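Alpha-rhamnosidase (Dictyoglomus thermophilum, PDB 6I60) probably hydrolyses terminal non-reducing alpha-L-rhamnose residues from alpha-L-rhamnosides, acting as a glycoside hydrolase. Local coordinates at residues A[559-570]-A[581-592]. Numbering follows the deposited sequence.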
ATOM      1  N   PRO A 559       3.220   0.662  21.522  1.00 47.59           N
ATOM      2  CA  PRO A 559       2.167   1.647  21.217  1.00 49.24           C
ATOM      3  C   PRO A 559       2.436   2.442  19.950  1.00 52.70           C
ATOM      4  O   PRO A 559       1.495   2.756  19.212  1.00 57.60           O
ATOM      5  CB  PRO A 559       2.154   2.537  22.467  1.00 54.27           C
ATOM      6  CG  PRO A 559       2.682   1.661  23.554  1.00 52.17           C
ATOM      7  CD  PRO A 559       3.715   0.787  22.904  1.00 50.27           C
ATOM      8  N   ALA A 560       3.702   2.769  19.669  1.00 54.15           N
ATOM      9  CA  ALA A 560       4.036   3.444  18.420  1.00 52.66           C
ATOM     10  C   ALA A 560       3.839   2.544  17.209  1.00 52.31           C
ATOM     11  O   ALA A 560       3.752   3.046  16.084  1.00 52.35           O
ATOM     12  CB  ALA A 560       5.479   3.948  18.458  1.00 45.65           C
ATOM     13  N   TRP A 561       3.773   1.230  17.417  1.00 54.40           N
ATOM     14  CA  TRP A 561       3.553   0.268  16.347  1.00 52.84           C
ATOM     15  C   TRP A 561       2.077  -0.100  16.218  1.00 54.80           C
ATOM     16  O   TRP A 561       1.501  -0.002  15.130  1.00 54.60           O
ATOM     17  CB  TRP A 561       4.397  -0.988  16.598  1.00 49.13           C
ATOM     18  CG  TRP A 561       5.728  -0.990  15.899  1.00 49.82           C
ATOM     19  CD1 TRP A 561       6.190  -1.931  15.027  1.00 54.74           C
ATOM     20  CD2 TRP A 561       6.767  -0.010  16.018  1.00 55.95           C
ATOM     21  NE1 TRP A 561       7.450  -1.598  14.593  1.00 55.07           N
ATOM     22  CE2 TRP A 561       7.827  -0.422  15.186  1.00 57.60           C
ATOM     23  CE3 TRP A 561       6.905   1.176  16.746  1.00 52.43           C
ATOM     24  CZ2 TRP A 561       9.006   0.309  15.060  1.00 54.59           C
ATOM     25  CZ3 TRP A 561       8.076   1.900  16.620  1.00 52.18           C
ATOM     26  CH2 TRP A 561       9.110   1.463  15.784  1.00 52.79           C
ATOM     27  N   SER A 562       1.451  -0.507  17.324  1.00 55.45           N
ATOM     28  CA  SER A 562       0.063  -0.949  17.299  1.00 47.87           C
ATOM     29  C   SER A 562      -0.914   0.170  16.973  1.00 54.31           C
ATOM     30  O   SER A 562      -2.088  -0.116  16.714  1.00 58.26           O
ATOM     31  CB  SER A 562      -0.309  -1.578  18.642  1.00 45.87           C
ATOM     32  OG  SER A 562       0.434  -2.760  18.875  1.00 55.21           O
ATOM     33  N   THR A 563      -0.467   1.428  16.977  1.00 51.50           N
ATOM     34  CA  THR A 563      -1.336   2.538  16.606  1.00 51.32           C
ATOM     35  C   THR A 563      -1.752   2.498  15.142  1.00 51.21           C
ATOM     36  O   THR A 563      -2.610   3.292  14.740  1.00 45.41           O
ATOM     37  CB  THR A 563      -0.642   3.869  16.899  1.00 45.92           C
ATOM     38  OG1 THR A 563      -1.586   4.940  16.772  1.00 49.18           O
ATOM     39  CG2 THR A 563       0.503   4.092  15.925  1.00 45.80           C
ATOM     40  N   ALA A 564      -1.173   1.598  14.344  1.00 49.16           N
ATOM     41  CA  ALA A 564      -1.501   1.521  12.926  1.00 47.56           C
ATOM     42  C   ALA A 564      -2.948   1.112  12.682  1.00 53.14           C
ATOM     43  O   ALA A 564      -3.474   1.368  11.594  1.00 54.77           O
ATOM     44  CB  ALA A 564      -0.562   0.539  12.224  1.00 45.92           C
ATOM     45  N   TYR A 565      -3.600   0.482  13.664  1.00 51.24           N
ATOM     46  CA  TYR A 565      -4.989   0.073  13.480  1.00 45.29           C
ATOM     47  C   TYR A 565      -5.908   1.283  13.364  1.00 48.70           C
ATOM     48  O   TYR A 565      -6.660   1.412  12.393  1.00 53.97           O
ATOM     49  CB  TYR A 565      -5.428  -0.830  14.634  1.00 45.16           C
ATOM     50  CG  TYR A 565      -6.666  -1.650  14.333  1.00 46.56           C
ATOM     51  CD1 TYR A 565      -7.123  -1.803  13.031  1.00 47.35           C
ATOM     52  CD2 TYR A 565      -7.376  -2.272  15.353  1.00 48.60           C
ATOM     53  CE1 TYR A 565      -8.250  -2.551  12.752  1.00 53.86           C
ATOM     54  CE2 TYR A 565      -8.505  -3.021  15.084  1.00 48.28           C
ATOM     55  CZ  TYR A 565      -8.938  -3.158  13.782  1.00 52.30           C
ATOM     56  OH  TYR A 565     -10.061  -3.904  13.506  1.00 49.23           O
ATOM     57  N   ILE A 566      -5.860   2.184  14.346  1.00 48.68           N
ATOM     58  CA  ILE A 566      -6.736   3.350  14.312  1.00 48.03           C
ATOM     59  C   ILE A 566      -6.200   4.419  13.364  1.00 51.88           C
ATOM     60  O   ILE A 566      -6.982   5.163  12.762  1.00 51.05           O
ATOM     61  CB  ILE A 566      -6.931   3.920  15.726  1.00 47.52           C
ATOM     62  CG1 ILE A 566      -5.582   4.266  16.345  1.00 60.99           C
ATOM     63  CG2 ILE A 566      -7.655   2.932  16.612  1.00 58.33           C
ATOM     64  CD1 ILE A 566      -5.548   5.635  16.937  1.00 60.29           C
ATOM     65  N   THR A 567      -4.876   4.520  13.217  1.00 52.21           N
ATOM     66  CA  THR A 567      -4.303   5.574  12.386  1.00 54.95           C
ATOM     67  C   THR A 567      -4.621   5.347  10.914  1.00 51.68           C
ATOM     68  O   THR A 567      -5.123   6.247  10.231  1.00 49.99           O
ATOM     69  CB  THR A 567      -2.791   5.656  12.603  1.00 49.58           C
ATOM     70  OG1 THR A 567      -2.523   6.167  13.915  1.00 47.54           O
ATOM     71  CG2 THR A 567      -2.148   6.567  11.567  1.00 40.83           C
ATOM     72  N   ILE A 568      -4.335   4.145  10.407  1.00 47.08           N
ATOM     73  CA  ILE A 568      -4.612   3.853   9.004  1.00 52.69           C
ATOM     74  C   ILE A 568      -6.106   3.949   8.728  1.00 48.72           C
ATOM     75  O   ILE A 568      -6.528   4.451   7.679  1.00 53.86           O
ATOM     76  CB  ILE A 568      -4.044   2.472   8.624  1.00 45.52           C
ATOM     77  CG1 ILE A 568      -2.516   2.492   8.703  1.00 39.50           C
ATOM     78  CG2 ILE A 568      -4.493   2.071   7.230  1.00 44.19           C
ATOM     79  CD1 ILE A 568      -1.878   1.131   8.542  1.00 45.51           C
ATOM     80  N   ALA A 569      -6.931   3.491   9.671  1.00 48.89           N
ATOM     81  CA  ALA A 569      -8.375   3.606   9.500  1.00 50.27           C
ATOM     82  C   ALA A 569      -8.811   5.067   9.477  1.00 50.49           C
ATOM     83  O   ALA A 569      -9.669   5.450   8.672  1.00 51.57           O
ATOM     84  CB  ALA A 569      -9.100   2.843  10.606  1.00 37.40           C
ATOM     85  N   TRP A 570      -8.230   5.896  10.347  1.00 50.76           N
ATOM     86  CA  TRP A 570      -8.542   7.322  10.325  1.00 51.74           C
ATOM     87  C   TRP A 570      -8.057   7.976   9.038  1.00 51.22           C
ATOM     88  O   TRP A 570      -8.681   8.928   8.554  1.00 48.54           O
ATOM     89  CB  TRP A 570      -7.928   8.017  11.540  1.00 47.36           C
ATOM     90  CG  TRP A 570      -8.112   9.502  11.538  1.00 53.44           C
ATOM     91  CD1 TRP A 570      -7.201  10.440  11.149  1.00 57.20           C
ATOM     92  CD2 TRP A 570      -9.282  10.223  11.941  1.00 59.42           C
ATOM     93  NE1 TRP A 570      -7.730  11.701  11.285  1.00 55.04           N
ATOM     94  CE2 TRP A 570      -9.006  11.595  11.770  1.00 59.82           C
ATOM     95  CE3 TRP A 570     -10.536   9.842  12.430  1.00 59.85           C
ATOM     96  CZ2 TRP A 570      -9.938  12.587  12.072  1.00 59.63           C
ATOM     97  CZ3 TRP A 570     -11.459  10.830  12.729  1.00 60.03           C
ATOM     98  CH2 TRP A 570     -11.156  12.185  12.548  1.00 59.88           C
ATOM     99  N   VAL A 581     -15.591   2.310   7.064  1.00 58.53           N
ATOM    100  CA  VAL A 581     -14.463   1.563   7.607  1.00 54.97           C
ATOM    101  C   VAL A 581     -14.212   1.929   9.063  1.00 61.98           C
ATOM    102  O   VAL A 581     -13.549   1.174   9.783  1.00 65.66           O
ATOM    103  CB  VAL A 581     -13.201   1.792   6.755  1.00 57.14           C
ATOM    104  CG1 VAL A 581     -12.524   3.099   7.137  1.00 60.46           C
ATOM    105  CG2 VAL A 581     -12.241   0.623   6.909  1.00 59.23           C
ATOM    106  N   LEU A 582     -14.733   3.069   9.518  1.00 61.86           N
ATOM    107  CA  LEU A 582     -14.615   3.429  10.926  1.00 62.08           C
ATOM    108  C   LEU A 582     -15.604   2.651  11.784  1.00 52.28           C
ATOM    109  O   LEU A 582     -15.271   2.243  12.901  1.00 56.91           O
ATOM    110  CB  LEU A 582     -14.815   4.935  11.101  1.00 63.12           C
ATOM    111  CG  LEU A 582     -13.696   5.831  10.562  1.00 60.67           C
ATOM    112  CD1 LEU A 582     -13.865   7.257  11.060  1.00 53.67           C
ATOM    113  CD2 LEU A 582     -12.329   5.285  10.948  1.00 53.45           C
ATOM    114  N   GLU A 583     -16.822   2.432  11.279  1.00 61.59           N
ATOM    115  CA  GLU A 583     -17.799   1.641  12.021  1.00 63.09           C
ATOM    116  C   GLU A 583     -17.466   0.155  11.985  1.00 59.03           C
ATOM    117  O   GLU A 583     -17.700  -0.555  12.971  1.00 60.09           O
ATOM    118  CB  GLU A 583     -19.205   1.871  11.463  1.00 62.91           C
ATOM    119  CG  GLU A 583     -19.481   3.296  11.009  1.00 73.73           C
ATOM    120  CD  GLU A 583     -20.831   3.438  10.326  1.00 78.16           C
ATOM    121  OE1 GLU A 583     -21.366   4.567  10.291  1.00 78.55           O
ATOM    122  OE2 GLU A 583     -21.354   2.418   9.827  1.00 82.04           O
ATOM    123  N   GLU A 584     -16.919  -0.328  10.869  1.00 57.81           N
ATOM    124  CA  GLU A 584     -16.633  -1.752  10.731  1.00 58.92           C
ATOM    125  C   GLU A 584     -15.562  -2.219  11.711  1.00 59.56           C
ATOM    126  O   GLU A 584     -15.591  -3.375  12.151  1.00 58.50           O
ATOM    127  CB  GLU A 584     -16.216  -2.054   9.291  1.00 56.97           C
ATOM    128  CG  GLU A 584     -15.843  -3.498   9.028  1.00 63.77           C
ATOM    129  CD  GLU A 584     -15.241  -3.694   7.653  1.00 80.36           C
ATOM    130  OE1 GLU A 584     -14.575  -4.729   7.435  1.00 76.97           O
ATOM    131  OE2 GLU A 584     -15.436  -2.809   6.790  1.00 84.02           O
ATOM    132  N   HIS A 585     -14.620  -1.345  12.072  1.00 55.38           N
ATOM    133  CA  HIS A 585     -13.528  -1.697  12.974  1.00 55.66           C
ATOM    134  C   HIS A 585     -13.603  -0.948  14.303  1.00 55.26           C
ATOM    135  O   HIS A 585     -12.620  -0.930  15.053  1.00 49.46           O
ATOM    136  CB  HIS A 585     -12.178  -1.437  12.303  1.00 53.25           C
ATOM    137  CG  HIS A 585     -11.870  -2.370  11.174  1.00 56.53           C
ATOM    138  ND1 HIS A 585     -11.440  -3.664  11.373  1.00 56.15           N
ATOM    139  CD2 HIS A 585     -11.918  -2.193   9.832  1.00 54.81           C
ATOM    140  CE1 HIS A 585     -11.243  -4.245  10.204  1.00 58.45           C
ATOM    141  NE2 HIS A 585     -11.526  -3.375   9.252  1.00 57.95           N
ATOM    142  N   TYR A 586     -14.749  -0.336  14.614  1.00 59.44           N
ATOM    143  CA  TYR A 586     -14.840   0.492  15.815  1.00 52.77           C
ATOM    144  C   TYR A 586     -14.678  -0.337  17.083  1.00 54.12           C
ATOM    145  O   TYR A 586     -14.025   0.103  18.036  1.00 58.75           O
ATOM    146  CB  TYR A 586     -16.167   1.250  15.841  1.00 45.23           C
ATOM    147  CG  TYR A 586     -16.283   2.204  17.006  1.00 53.67           C
ATOM    148  CD1 TYR A 586     -16.985   1.849  18.152  1.00 54.27           C
ATOM    149  CD2 TYR A 586     -15.682   3.456  16.967  1.00 61.31           C
ATOM    150  CE1 TYR A 586     -17.088   2.715  19.224  1.00 56.92           C
ATOM    151  CE2 TYR A 586     -15.781   4.333  18.035  1.00 60.40           C
ATOM    152  CZ  TYR A 586     -16.486   3.955  19.161  1.00 65.21           C
ATOM    153  OH  TYR A 586     -16.591   4.816  20.230  1.00 61.04           O
ATOM    154  N   GLU A 587     -15.268  -1.534  17.118  1.00 51.69           N
ATOM    155  CA  GLU A 587     -15.117  -2.391  18.289  1.00 48.08           C
ATOM    156  C   GLU A 587     -13.664  -2.803  18.496  1.00 54.61           C
ATOM    157  O   GLU A 587     -13.212  -2.925  19.640  1.00 53.52           O
ATOM    158  CB  GLU A 587     -16.010  -3.625  18.157  1.00 60.25           C
ATOM    159  CG  GLU A 587     -17.424  -3.418  18.678  1.00 68.43           C
ATOM    160  CD  GLU A 587     -18.065  -4.707  19.155  1.00 79.46           C
ATOM    161  OE1 GLU A 587     -17.554  -5.794  18.810  1.00 77.32           O
ATOM    162  OE2 GLU A 587     -19.081  -4.632  19.879  1.00 94.44           O
ATOM    163  N   GLY A 588     -12.920  -3.016  17.408  1.00 58.14           N
ATOM    164  CA  GLY A 588     -11.501  -3.294  17.540  1.00 50.94           C
ATOM    165  C   GLY A 588     -10.722  -2.125  18.105  1.00 50.20           C
ATOM    166  O   GLY A 588      -9.750  -2.321  18.840  1.00 49.22           O
ATOM    167  N   PHE A 589     -11.134  -0.898  17.775  1.00 50.33           N
ATOM    168  CA  PHE A 589     -10.484   0.278  18.345  1.00 50.40           C
ATOM    169  C   PHE A 589     -10.749   0.367  19.842  1.00 52.41           C
ATOM    170  O   PHE A 589      -9.835   0.629  20.633  1.00 47.03           O
ATOM    171  CB  PHE A 589     -10.971   1.551  17.649  1.00 51.10           C
ATOM    172  CG  PHE A 589     -10.870   1.515  16.148  1.00 53.12           C
ATOM    173  CD1 PHE A 589      -9.953   0.694  15.510  1.00 50.75           C
ATOM    174  CD2 PHE A 589     -11.691   2.319  15.374  1.00 47.77           C
ATOM    175  CE1 PHE A 589      -9.866   0.672  14.133  1.00 49.67           C
ATOM    176  CE2 PHE A 589     -11.607   2.301  13.998  1.00 42.27           C
ATOM    177  CZ  PHE A 589     -10.694   1.478  13.378  1.00 47.45           C
ATOM    178  N   LYS A 590     -12.005   0.155  20.247  1.00 54.57           N
ATOM    179  CA  LYS A 590     -12.351   0.208  21.662  1.00 49.09           C
ATOM    180  C   LYS A 590     -11.631  -0.875  22.451  1.00 52.24           C
ATOM    181  O   LYS A 590     -11.297  -0.672  23.624  1.00 52.26           O
ATOM    182  CB  LYS A 590     -13.864   0.077  21.837  1.00 53.99           C
ATOM    183  CG  LYS A 590     -14.574   1.371  22.209  1.00 58.41           C
ATOM    184  CD  LYS A 590     -16.013   1.110  22.636  1.00 59.48           C
ATOM    185  CE  LYS A 590     -16.219   1.408  24.117  1.00 68.48           C
ATOM    186  NZ  LYS A 590     -17.640   1.225  24.541  1.00 68.58           N
ATOM    187  N   LYS A 591     -11.376  -2.025  21.824  1.00 51.15           N
ATOM    188  CA  LYS A 591     -10.716  -3.119  22.527  1.00 52.23           C
ATOM    189  C   LYS A 591      -9.223  -2.861  22.691  1.00 54.16           C
ATOM    190  O   LYS A 591      -8.651  -3.178  23.740  1.00 56.76           O
ATOM    191  CB  LYS A 591     -10.955  -4.437  21.792  1.00 50.01           C
ATOM    192  CG  LYS A 591     -10.972  -5.651  22.704  1.00 51.02           C
ATOM    193  CD  LYS A 591     -11.460  -6.890  21.970  1.00 63.01           C
ATOM    194  CE  LYS A 591     -12.965  -7.056  22.099  1.00 58.93           C
ATOM    195  NZ  LYS A 591     -13.386  -8.458  21.830  1.00 57.73           N
ATOM    196  N   TYR A 592      -8.574  -2.291  21.671  1.00 50.99           N
ATOM    197  CA  TYR A 592      -7.148  -2.003  21.792  1.00 53.06           C
ATOM    198  C   TYR A 592      -6.897  -0.874  22.782  1.00 52.60           C
ATOM    199  O   TYR A 592      -5.976  -0.954  23.603  1.00 55.38           O
ATOM    200  CB  TYR A 592      -6.544  -1.654  20.432  1.00 47.57           C
ATOM    201  CG  TYR A 592      -5.147  -1.088  20.561  1.00 51.68           C
ATOM    202  CD1 TYR A 592      -4.082  -1.900  20.933  1.00 54.23           C
ATOM    203  CD2 TYR A 592      -4.896   0.261  20.345  1.00 51.19           C
ATOM    204  CE1 TYR A 592      -2.805  -1.390  21.069  1.00 51.79           C
ATOM    205  CE2 TYR A 592      -3.620   0.781  20.478  1.00 56.38           C
ATOM    206  CZ  TYR A 592      -2.579  -0.050  20.840  1.00 52.86           C
ATOM    207  OH  TYR A 592      -1.307   0.461  20.974  1.00 53.58           O
TER
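An aromatic cluster of Y565, H585 and F589 links helix 564-576 of the six-hairpin glycosidase domain to the roughly antiparallel helix 586-599 and its N-cap residue. The hydroxyl of Y565 reaches the imidazole edge of H585, the residue at that N-cap, in a hydrogen bond of 2.6 Å between OH and ND1; either group could be the donor. F589 directs its edge at the Y565 face in a T-shaped pair, with CE1 over the ring centre, planes at 78° and centroids 5.0 Å apart. Y565 CG lies anti to the backbone N (chi1 -162°), which carries the phenol across to the opposing helix, where CE2 is 3.9 Å from the backbone C of G588. A leucine in place of Y565 would probably leave H585 ND1 without its phenol partner and the F589 edge without an aromatic face to meet.

Such helical hairpins build the (alpha/alpha)6 barrel of this family, and here the segments 564-570 and 586-592 pack with axes 10.1 Å apart at 144°. Midway along, F589 fits against the first helix: I566 CG2 approaches its CD1, and A569 CB sits 3.5 Å from its CZ. From the short helix 580-584, L582 brings CD2 to 3.5 Å from the backbone O of A569. At the other end of the contact, Y592 lays one ring face near S562 O, while its OH comes within 3.3 Å of S562 CB. Helix 626-648 flanks this interface through D637, which touches I566 and Y592 and hydrogen-bonds T563 OG1; helix 524-535 meets Y565 through I534 and R535.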